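Local coordinates for insecticidal crystal protein Cry7Cal (Bacillus thuringiensis, PDB 5ZI1) that acts as an insecticidal crystal toxin against the locust Locusta migratoria manilensis, probably by binding a receptor on gut cells and forming pores in the membrane, at residues Glu213-Ile224 with Thr250-Ile258; Ala274-Arg285 with Val435-Gly443. All blocks are in the same frame, centred on the assembly; numbering follows the deposited sequence.

How the contacts relate
The two contacts follow one another along the chain, contact 1 closing before contact 2 opens, and their centres lie about 16 Å apart. Both reach one antiparallel sheet, in which strand 448-454 lies between the outer strands 252-254 and 430-437. Contact 1 sets helix 208-227 of the N-terminal helical domain on strand 252-254. Contact 2 sets the short helix 279-286, next after that strand, beside the end of strand 430-437. The sites also touch directly: Arg219 NH1 forms a 2.7 Å salt bridge with Glu283 OE2, and Pro257 packs on Ile438. Contact 1 and the Arg219-Glu283 bridge thus cross from the helical domain of this three-domain toxin to its second, sheet-rich domain, within which contact 2 lies.

Contact 1 of 2, residues Glu213-Ile224 with Thr250-Ile258; sequences ENYNRFRREMTI and TRQIFTDPI
The carbonyl oxygen of Phe254 takes two donors from the helix. Arg220 NH1 approaches Phe254 O in the carbonyl plane, on a lone pair, at 3.2 Å. Asn216 ND2 stands 2.8 Å from Phe254 O but 50° above that plane, so the two bonds use different parts of the oxygen. Arg219 holds Asn216 in orientation, its NE and NH2 both gripping OD1. Arg220 also forms a salt bridge: a bend at its third torsion (chi3 76°) brings NH1 to 2.9 Å from Asp256 OD1. A second salt bridge joins Asp256 OD2 to Arg217 NH1 at 2.8 Å, from above the carboxylate plane. Helix 208-227 belongs to the helical domain and strand 252-254 to the sheet-rich second domain, so this salt-bridge network spans the domain interface of a three-domain Cry toxin. Glu213 joins it through a weak bond from Arg217, with Tyr272 as a further partner of its OE2; Arg217 probably eases the 4.5 Å approach of Glu213 OE2 to Asp256 OD2. Toward the helix's C-terminal side van der Waals packing dominates. Thr223 CG2 touches Ile253 CG2 at 3.8 Å and lies over one face of the Arg251 guanidinium, 3.6 Å from Arg251 NE, while Arg251 NH2 pairs with Asp228.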
loop_
_atom_site.group_PDB
_atom_site.type_symbol
_atom_site.label_atom_id
_atom_site.label_comp_id
_atom_site.label_asym_id
_atom_site.label_seq_id
_atom_site.Cartn_x
_atom_site.Cartn_y
_atom_site.Cartn_z
ATOM N N GLU A 213 -4.918 14.263 -12.795
ATOM C CA GLU A 213 -5.184 12.866 -13.116
ATOM C C GLU A 213 -3.892 12.097 -13.355
ATOM O O GLU A 213 -3.712 10.992 -12.836
ATOM C CB GLU A 213 -6.105 12.774 -14.330
ATOM C CG GLU A 213 -6.403 11.354 -14.754
ATOM C CD GLU A 213 -7.674 11.267 -15.613
ATOM O OE1 GLU A 213 -8.781 11.555 -15.105
ATOM O OE2 GLU A 213 -7.563 10.930 -16.806
ATOM N N ASN A 214 -2.979 12.667 -14.147
ATOM C CA ASN A 214 -1.711 11.996 -14.420
ATOM C C ASN A 214 -0.883 11.874 -13.148
ATOM O O ASN A 214 -0.185 10.879 -12.942
ATOM C CB ASN A 214 -0.916 12.754 -15.480
ATOM C CG ASN A 214 -1.585 12.746 -16.858
ATOM O OD1 ASN A 214 -2.424 11.891 -17.164
ATOM N ND2 ASN A 214 -1.196 13.701 -17.700
ATOM N N TYR A 215 -0.948 12.892 -12.299
ATOM C CA TYR A 215 -0.282 12.857 -11.010
ATOM C C TYR A 215 -0.858 11.739 -10.144
ATOM O O TYR A 215 -0.121 10.917 -9.593
ATOM C CB TYR A 215 -0.452 14.220 -10.357
ATOM C CG TYR A 215 0.067 14.346 -8.941
ATOM C CD1 TYR A 215 -0.721 13.970 -7.856
ATOM C CD2 TYR A 215 1.324 14.906 -8.690
ATOM C CE1 TYR A 215 -0.281 14.131 -6.577
ATOM C CE2 TYR A 215 1.790 15.059 -7.392
ATOM C CZ TYR A 215 0.990 14.671 -6.346
ATOM O OH TYR A 215 1.440 14.822 -5.060
ATOM N N ASN A 216 -2.188 11.654 -10.064
ATOM C CA ASN A 216 -2.779 10.612 -9.242
ATOM C C ASN A 216 -2.534 9.229 -9.827
ATOM O O ASN A 216 -2.371 8.253 -9.078
ATOM C CB ASN A 216 -4.269 10.858 -9.066
ATOM C CG ASN A 216 -4.898 9.851 -8.141
ATOM O OD1 ASN A 216 -4.605 9.834 -6.922
ATOM N ND2 ASN A 216 -5.743 8.967 -8.710
ATOM N N ARG A 217 -2.487 9.120 -11.153
ATOM C CA ARG A 217 -2.242 7.814 -11.751
ATOM C C ARG A 217 -0.849 7.305 -11.409
ATOM O O ARG A 217 -0.650 6.101 -11.217
ATOM C CB ARG A 217 -2.422 7.875 -13.264
ATOM C CG ARG A 217 -2.202 6.526 -13.919
ATOM C CD ARG A 217 -2.461 6.536 -15.422
ATOM N NE ARG A 217 -3.846 6.869 -15.744
ATOM C CZ ARG A 217 -4.226 8.032 -16.261
ATOM N NH1 ARG A 217 -5.511 8.256 -16.528
ATOM N NH2 ARG A 217 -3.311 8.970 -16.510
ATOM N N PHE A 218 0.135 8.205 -11.375
ATOM C CA PHE A 218 1.475 7.818 -10.974
ATOM C C PHE A 218 1.480 7.355 -9.526
ATOM O O PHE A 218 1.999 6.279 -9.207
ATOM C CB PHE A 218 2.409 8.997 -11.185
ATOM C CG PHE A 218 3.805 8.762 -10.733
ATOM C CD1 PHE A 218 4.735 8.191 -11.574
ATOM C CD2 PHE A 218 4.211 9.171 -9.471
ATOM C CE1 PHE A 218 6.040 8.008 -11.154
ATOM C CE2 PHE A 218 5.503 8.990 -9.055
ATOM C CZ PHE A 218 6.424 8.409 -9.893
ATOM N N ARG A 219 0.855 8.135 -8.642
ATOM C CA ARG A 219 0.746 7.728 -7.244
ATOM C C ARG A 219 0.093 6.355 -7.117
ATOM O O ARG A 219 0.599 5.480 -6.407
ATOM C CB ARG A 219 -0.038 8.777 -6.458
ATOM C CG ARG A 219 -0.580 8.290 -5.124
ATOM C CD ARG A 219 -1.041 9.472 -4.263
ATOM N NE ARG A 219 -2.040 10.279 -4.958
ATOM C CZ ARG A 219 -2.342 11.541 -4.639
ATOM N NH1 ARG A 219 -1.712 12.150 -3.615
ATOM N NH2 ARG A 219 -3.267 12.203 -5.352
ATOM N N ARG A 220 -1.018 6.135 -7.827
ATOM C CA ARG A 220 -1.745 4.878 -7.662
ATOM C C ARG A 220 -0.914 3.702 -8.139
ATOM O O ARG A 220 -0.718 2.732 -7.402
ATOM C CB ARG A 220 -3.070 4.914 -8.415
ATOM C CG ARG A 220 -3.833 3.622 -8.279
ATOM C CD ARG A 220 -5.192 3.700 -8.960
ATOM N NE ARG A 220 -5.063 3.591 -10.411
ATOM C CZ ARG A 220 -5.208 4.609 -11.253
ATOM N NH1 ARG A 220 -5.500 5.825 -10.796
ATOM N NH2 ARG A 220 -5.068 4.403 -12.556
ATOM N N GLU A 221 -0.395 3.779 -9.363
ATOM C CA GLU A 221 0.347 2.650 -9.917
ATOM C C GLU A 221 1.684 2.434 -9.202
ATOM O O GLU A 221 2.071 1.284 -8.961
ATOM C CB GLU A 221 0.548 2.851 -11.415
ATOM C CG GLU A 221 -0.789 2.783 -12.228
ATOM C CD GLU A 221 -0.547 2.604 -13.712
ATOM O OE1 GLU A 221 0.623 2.370 -14.088
ATOM O OE2 GLU A 221 -1.513 2.696 -14.515
ATOM N N MET A 222 2.406 3.513 -8.857
ATOM C CA MET A 222 3.721 3.352 -8.222
ATOM C C MET A 222 3.622 2.957 -6.759
ATOM O O MET A 222 4.577 2.386 -6.217
ATOM C CB MET A 222 4.560 4.626 -8.341
ATOM C CG MET A 222 4.806 5.024 -9.772
ATOM S SD MET A 222 5.670 3.728 -10.674
ATOM C CE MET A 222 7.338 3.978 -10.006
ATOM N N THR A 223 2.498 3.267 -6.111
ATOM C CA THR A 223 2.200 2.657 -4.823
ATOM C C THR A 223 2.205 1.141 -4.947
ATOM O O THR A 223 2.859 0.440 -4.154
ATOM C CB THR A 223 0.852 3.177 -4.326
ATOM O OG1 THR A 223 0.969 4.586 -4.074
ATOM C CG2 THR A 223 0.402 2.468 -3.052
ATOM N N ILE A 224 1.516 0.626 -5.975
ATOM C CA ILE A 224 1.434 -0.809 -6.217
ATOM C C ILE A 224 2.769 -1.363 -6.699
ATOM O O ILE A 224 3.181 -2.451 -6.302
ATOM C CB ILE A 224 0.322 -1.101 -7.243
ATOM C CG1 ILE A 224 -1.053 -0.749 -6.679
ATOM C CG2 ILE A 224 0.387 -2.553 -7.715
ATOM C CD1 ILE A 224 -2.177 -0.960 -7.679
ATOM N N THR A 250 -2.032 -0.219 4.854
ATOM C CA THR A 250 -3.186 0.597 5.203
ATOM C C THR A 250 -3.384 1.797 4.290
ATOM O O THR A 250 -4.279 2.604 4.550
ATOM C CB THR A 250 -3.043 1.097 6.636
ATOM O OG1 THR A 250 -1.853 1.884 6.729
ATOM C CG2 THR A 250 -2.961 -0.069 7.606
ATOM N N ARG A 251 -2.550 1.969 3.275
ATOM C CA ARG A 251 -2.629 3.164 2.447
ATOM C C ARG A 251 -3.862 3.112 1.545
ATOM O O ARG A 251 -4.270 2.046 1.080
ATOM C CB ARG A 251 -1.358 3.320 1.610
ATOM C CG ARG A 251 -1.284 2.517 0.319
ATOM C CD ARG A 251 -1.244 1.031 0.569
ATOM N NE ARG A 251 -1.157 0.217 -0.649
ATOM C CZ ARG A 251 -2.181 -0.084 -1.453
ATOM N NH1 ARG A 251 -3.404 0.385 -1.211
ATOM N NH2 ARG A 251 -1.968 -0.848 -2.515
ATOM N N GLN A 252 -4.454 4.275 1.299
ATOM C CA GLN A 252 -5.625 4.407 0.441
ATOM C C GLN A 252 -5.215 5.027 -0.890
ATOM O O GLN A 252 -4.563 6.074 -0.912
ATOM C CB GLN A 252 -6.685 5.276 1.129
ATOM C CG GLN A 252 -7.973 5.553 0.318
ATOM C CD GLN A 252 -8.976 6.361 1.138
ATOM O OE1 GLN A 252 -9.989 5.833 1.595
ATOM N NE2 GLN A 252 -8.676 7.638 1.354
ATOM N N ILE A 253 -5.613 4.403 -1.998
ATOM C CA ILE A 253 -5.343 4.963 -3.314
ATOM C C ILE A 253 -6.645 5.176 -4.074
ATOM O O ILE A 253 -7.680 4.561 -3.784
ATOM C CB ILE A 253 -4.386 4.086 -4.124
ATOM C CG1 ILE A 253 -4.919 2.673 -4.233
ATOM C CG2 ILE A 253 -2.969 4.132 -3.502
ATOM C CD1 ILE A 253 -3.860 1.715 -4.768
ATOM N N PHE A 254 -6.581 6.070 -5.067
ATOM C CA PHE A 254 -7.762 6.513 -5.810
ATOM C C PHE A 254 -7.640 6.183 -7.283
ATOM O O PHE A 254 -6.602 6.449 -7.897
ATOM C CB PHE A 254 -7.998 8.011 -5.633
ATOM C CG PHE A 254 -8.547 8.358 -4.272
ATOM C CD1 PHE A 254 -7.695 8.395 -3.151
ATOM C CD2 PHE A 254 -9.913 8.588 -4.096
ATOM C CE1 PHE A 254 -8.182 8.709 -1.891
ATOM C CE2 PHE A 254 -10.416 8.891 -2.839
ATOM C CZ PHE A 254 -9.552 8.939 -1.726
ATOM N N THR A 255 -8.707 5.593 -7.833
ATOM C CA THR A 255 -8.837 5.348 -9.262
ATOM C C THR A 255 -9.132 6.666 -9.978
ATOM O O THR A 255 -9.436 7.687 -9.348
ATOM C CB THR A 255 -9.941 4.314 -9.540
ATOM O OG1 THR A 255 -11.106 4.596 -8.747
ATOM C CG2 THR A 255 -9.469 2.883 -9.241
ATOM N N ASP A 256 -9.026 6.649 -11.310
ATOM C CA ASP A 256 -9.199 7.887 -12.070
ATOM C C ASP A 256 -10.589 8.472 -11.829
ATOM O O ASP A 256 -11.555 7.731 -11.604
ATOM C CB ASP A 256 -9.000 7.652 -13.565
ATOM C CG ASP A 256 -7.589 7.216 -13.904
ATOM O OD1 ASP A 256 -6.703 7.313 -13.013
ATOM O OD2 ASP A 256 -7.362 6.784 -15.060
ATOM N N PRO A 257 -10.722 9.797 -11.847
ATOM C CA PRO A 257 -12.049 10.391 -11.615
ATOM C C PRO A 257 -13.058 9.896 -12.642
ATOM O O PRO A 257 -12.722 9.623 -13.798
ATOM C CB PRO A 257 -11.794 11.897 -11.729
ATOM C CG PRO A 257 -10.274 12.038 -11.339
ATOM C CD PRO A 257 -9.656 10.813 -11.976
ATOM N N ILE A 258 -14.297 9.731 -12.187
ATOM C CA ILE A 258 -15.372 9.209 -13.044
ATOM C C ILE A 258 -15.965 10.422 -13.745
ATOM O O ILE A 258 -16.945 11.027 -13.308
ATOM C CB ILE A 258 -16.423 8.432 -12.249
ATOM C CG1 ILE A 258 -15.794 7.337 -11.383
ATOM C CG2 ILE A 258 -17.472 7.849 -13.184
ATOM C CD1 ILE A 258 -16.836 6.701 -10.487
HETATM O O HOH W 1 -5.956 9.534 -11.733
HETATM O O HOH W 2 -11.302 10.846 -15.870
HETATM O O HOH W 3 -4.240 7.588 -5.375
HETATM O O HOH W 4 -5.821 4.627 -15.968
#

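Contact 2 of 2, residues Ala274-Arg285 with Val435-Gly443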
loop_
_atom_site.group_PDB
_atom_site.type_symbol
_atom_site.label_atom_id
_atom_site.label_comp_id
_atom_site.label_asym_id
_atom_site.label_seq_id
_atom_site.Cartn_x
_atom_site.Cartn_y
_atom_site.Cartn_z
ATOM N N ALA A 274 -13.150 21.565 -16.860
ATOM C CA ALA A 274 -14.084 21.996 -15.824
ATOM C C ALA A 274 -13.500 21.945 -14.416
ATOM O O ALA A 274 -14.047 22.593 -13.514
ATOM C CB ALA A 274 -15.356 21.144 -15.876
ATOM N N ALA A 275 -12.407 21.216 -14.202
ATOM C CA ALA A 275 -11.782 21.181 -12.885
ATOM C C ALA A 275 -11.154 22.528 -12.530
ATOM O O ALA A 275 -10.926 23.385 -13.389
ATOM C CB ALA A 275 -10.712 20.093 -12.818
ATOM N N SER A 276 -10.887 22.703 -11.231
ATOM C CA SER A 276 -10.184 23.879 -10.729
ATOM C C SER A 276 -8.897 24.127 -11.504
ATOM O O SER A 276 -8.285 23.206 -12.046
ATOM C CB SER A 276 -9.825 23.708 -9.247
ATOM O OG SER A 276 -9.085 24.823 -8.796
ATOM N N SER A 277 -8.488 25.388 -11.554
ATOM C CA SER A 277 -7.213 25.737 -12.160
ATOM C C SER A 277 -6.066 25.654 -11.162
ATOM O O SER A 277 -4.908 25.799 -11.555
ATOM C CB SER A 277 -7.280 27.141 -12.782
ATOM O OG SER A 277 -7.559 28.128 -11.801
ATOM N N GLU A 278 -6.364 25.395 -9.895
ATOM C CA GLU A 278 -5.357 25.258 -8.859
ATOM C C GLU A 278 -5.189 23.790 -8.482
ATOM O O GLU A 278 -6.166 23.088 -8.202
ATOM C CB GLU A 278 -5.708 26.121 -7.644
ATOM C CG GLU A 278 -6.242 27.496 -8.030
ATOM C CD GLU A 278 -5.131 28.424 -8.549
ATOM O OE1 GLU A 278 -3.938 28.180 -8.256
ATOM O OE2 GLU A 278 -5.426 29.391 -9.292
ATOM N N PHE A 279 -3.939 23.328 -8.505
ATOM C CA PHE A 279 -3.646 21.934 -8.193
ATOM C C PHE A 279 -4.026 21.601 -6.753
ATOM O O PHE A 279 -4.669 20.576 -6.488
ATOM C CB PHE A 279 -2.163 21.664 -8.454
ATOM C CG PHE A 279 -1.753 20.234 -8.271
ATOM C CD1 PHE A 279 -1.439 19.738 -7.002
ATOM C CD2 PHE A 279 -1.636 19.394 -9.365
ATOM C CE1 PHE A 279 -1.054 18.420 -6.829
ATOM C CE2 PHE A 279 -1.245 18.080 -9.200
ATOM C CZ PHE A 279 -0.947 17.594 -7.929
ATOM N N VAL A 280 -3.649 22.466 -5.805
ATOM C CA VAL A 280 -3.858 22.151 -4.389
ATOM C C VAL A 280 -5.344 21.995 -4.070
ATOM O O VAL A 280 -5.718 21.221 -3.177
ATOM C CB VAL A 280 -3.196 23.224 -3.501
ATOM C CG1 VAL A 280 -3.917 24.552 -3.620
ATOM C CG2 VAL A 280 -3.137 22.766 -2.055
ATOM N N LEU A 281 -6.215 22.712 -4.789
ATOM C CA LEU A 281 -7.648 22.584 -4.541
ATOM C C LEU A 281 -8.148 21.206 -4.957
ATOM O O LEU A 281 -8.861 20.538 -4.201
ATOM C CB LEU A 281 -8.411 23.685 -5.268
ATOM C CG LEU A 281 -8.117 25.072 -4.699
ATOM C CD1 LEU A 281 -9.012 26.128 -5.354
ATOM C CD2 LEU A 281 -8.269 25.080 -3.193
ATOM N N ILE A 282 -7.745 20.747 -6.140
ATOM C CA ILE A 282 -8.110 19.405 -6.575
ATOM C C ILE A 282 -7.599 18.368 -5.586
ATOM O O ILE A 282 -8.350 17.501 -5.124
ATOM C CB ILE A 282 -7.566 19.142 -7.986
ATOM C CG1 ILE A 282 -8.007 20.257 -8.940
ATOM C CG2 ILE A 282 -8.026 17.781 -8.451
ATOM C CD1 ILE A 282 -7.516 20.079 -10.387
ATOM N N GLU A 283 -6.298 18.430 -5.269
ATOM C CA GLU A 283 -5.692 17.449 -4.377
ATOM C C GLU A 283 -6.412 17.411 -3.034
ATOM O O GLU A 283 -6.735 16.331 -2.525
ATOM C CB GLU A 283 -4.192 17.749 -4.201
ATOM C CG GLU A 283 -3.450 16.868 -3.165
ATOM C CD GLU A 283 -3.190 15.434 -3.638
ATOM O OE1 GLU A 283 -3.688 15.057 -4.718
ATOM O OE2 GLU A 283 -2.484 14.668 -2.925
ATOM N N ASN A 284 -6.704 18.580 -2.457
ATOM C CA ASN A 284 -7.276 18.588 -1.115
ATOM C C ASN A 284 -8.717 18.081 -1.106
ATOM O O ASN A 284 -9.155 17.509 -0.105
ATOM C CB ASN A 284 -7.196 19.991 -0.499
ATOM C CG ASN A 284 -5.773 20.362 -0.028
ATOM O OD1 ASN A 284 -4.962 19.496 0.321
ATOM N ND2 ASN A 284 -5.479 21.657 -0.010
ATOM N N ARG A 285 -9.483 18.273 -2.189
ATOM C CA ARG A 285 -10.853 17.755 -2.176
ATOM C C ARG A 285 -10.926 16.317 -2.642
ATOM O O ARG A 285 -11.807 15.580 -2.192
ATOM C CB ARG A 285 -11.798 18.627 -3.020
ATOM C CG ARG A 285 -13.165 17.998 -3.304
ATOM C CD ARG A 285 -14.135 18.331 -2.171
ATOM N NE ARG A 285 -14.226 19.759 -1.888
ATOM C CZ ARG A 285 -14.808 20.624 -2.700
ATOM N NH1 ARG A 285 -15.354 20.179 -3.826
ATOM N NH2 ARG A 285 -14.870 21.905 -2.376
ATOM N N VAL A 435 -15.458 7.783 -1.376
ATOM C CA VAL A 435 -15.909 8.496 -2.570
ATOM C C VAL A 435 -15.660 9.976 -2.332
ATOM O O VAL A 435 -16.382 10.606 -1.550
ATOM C CB VAL A 435 -17.396 8.275 -2.895
ATOM C CG1 VAL A 435 -17.691 8.855 -4.282
ATOM C CG2 VAL A 435 -17.792 6.789 -2.782
ATOM N N SER A 436 -14.668 10.535 -3.010
ATOM C CA SER A 436 -14.437 11.965 -2.960
ATOM C C SER A 436 -14.979 12.581 -4.248
ATOM O O SER A 436 -15.776 11.966 -4.959
ATOM C CB SER A 436 -12.947 12.246 -2.760
ATOM O OG SER A 436 -12.210 11.690 -3.829
ATOM N N GLU A 437 -14.536 13.786 -4.572
ATOM C CA GLU A 437 -14.943 14.403 -5.818
ATOM C C GLU A 437 -13.825 15.312 -6.305
ATOM O O GLU A 437 -12.862 15.606 -5.583
ATOM C CB GLU A 437 -16.230 15.195 -5.649
ATOM C CG GLU A 437 -16.029 16.418 -4.824
ATOM C CD GLU A 437 -17.316 17.044 -4.366
ATOM O OE1 GLU A 437 -17.263 18.192 -3.866
ATOM O OE2 GLU A 437 -18.377 16.387 -4.484
ATOM N N ILE A 438 -13.991 15.755 -7.550
ATOM C CA ILE A 438 -13.120 16.719 -8.192
ATOM C C ILE A 438 -13.631 18.113 -7.873
ATOM O O ILE A 438 -14.806 18.421 -8.111
ATOM C CB ILE A 438 -13.081 16.485 -9.709
ATOM C CG1 ILE A 438 -12.288 15.227 -10.034
ATOM C CG2 ILE A 438 -12.474 17.670 -10.413
ATOM C CD1 ILE A 438 -10.803 15.308 -9.591
ATOM N N PHE A 439 -12.745 18.956 -7.336
ATOM C CA PHE A 439 -13.046 20.367 -7.135
ATOM C C PHE A 439 -13.300 21.032 -8.484
ATOM O O PHE A 439 -12.392 21.153 -9.310
ATOM C CB PHE A 439 -11.876 21.047 -6.420
ATOM C CG PHE A 439 -12.229 22.367 -5.803
ATOM C CD1 PHE A 439 -12.676 23.422 -6.586
ATOM C CD2 PHE A 439 -12.101 22.557 -4.429
ATOM C CE1 PHE A 439 -13.019 24.644 -6.018
ATOM C CE2 PHE A 439 -12.420 23.782 -3.846
ATOM C CZ PHE A 439 -12.881 24.828 -4.644
ATOM N N LYS A 440 -14.519 21.493 -8.702
ATOM C CA LYS A 440 -14.903 22.017 -10.003
ATOM C C LYS A 440 -14.747 23.533 -10.027
ATOM O O LYS A 440 -15.008 24.220 -9.032
ATOM C CB LYS A 440 -16.340 21.604 -10.346
ATOM C CG LYS A 440 -16.463 20.747 -11.611
ATOM C CD LYS A 440 -17.715 19.850 -11.650
ATOM C CE LYS A 440 -18.966 20.608 -11.285
ATOM N NZ LYS A 440 -19.184 20.588 -9.801
ATOM N N GLU A 441 -14.290 24.046 -11.167
ATOM C CA GLU A 441 -14.170 25.482 -11.382
ATOM C C GLU A 441 -15.441 26.083 -11.956
ATOM O O GLU A 441 -15.718 27.265 -11.718
ATOM C CB GLU A 441 -13.005 25.782 -12.332
ATOM C CG GLU A 441 -12.719 27.262 -12.569
ATOM C CD GLU A 441 -11.405 27.484 -13.342
ATOM O OE1 GLU A 441 -10.729 28.522 -13.131
ATOM O OE2 GLU A 441 -11.035 26.614 -14.172
ATOM N N THR A 442 -16.225 25.296 -12.690
ATOM C CA THR A 442 -17.436 25.818 -13.309
ATOM C C THR A 442 -18.503 24.727 -13.422
ATOM O O THR A 442 -18.208 23.528 -13.417
ATOM C CB THR A 442 -17.126 26.396 -14.694
ATOM O OG1 THR A 442 -18.167 27.297 -15.081
ATOM C CG2 THR A 442 -17.022 25.289 -15.720
ATOM N N GLY A 443 -19.757 25.161 -13.539
ATOM C CA GLY A 443 -20.822 24.231 -13.848
ATOM C C GLY A 443 -21.465 23.522 -12.674
ATOM O O GLY A 443 -21.538 24.056 -11.564
HETATM O O HOH W 5 -10.764 17.358 -6.041
#
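Two backbone hydrogen bonds tie Ala274-Ser276 to Phe439-Glu441 in a single beta bridge between Ala275 and Lys440, within the second, sheet-rich domain of the toxin. Glu441 N donates to Ala274 O at 2.8 Å, and Ser276 N donates to Phe439 O at 2.9 Å. Just beyond the bridge Ser276 closes an ST turn, its OG accepting from Glu278 N; Glu278 is the N-cap of helix 279-286, so the bridge leads directly into the helix.

Near the C-terminal end of helix 279-286 the contact is charged. The Arg285 chain, bent at chi2 and chi3, curls so that NH1 meets Glu437 OE1 at 2.8 Å in a salt bridge, the guanidinium and carboxylate planes 68° apart. The guanidinium plane is 22° from that of the Phe439 ring, and Phe439 CD2 lies over one guanidinium face, offset toward the rim.

The apolar part centres on Phe439 and Ile438. Leu281 CB sits over a face of the Phe439 ring, a CH-pi contact 4.1 Å from the centroid. Ile438 touches two residues of the other segment: its CG2 meets Ala275 CB at 3.8 Å, and its CD1 meets Ile282 CG2. Ile438 also packs on Trp212 of helix 208-227. One water links the segments: it donates to Ile282 O and to Glu437 O and accepts from Phe439 N at 2.9 Å.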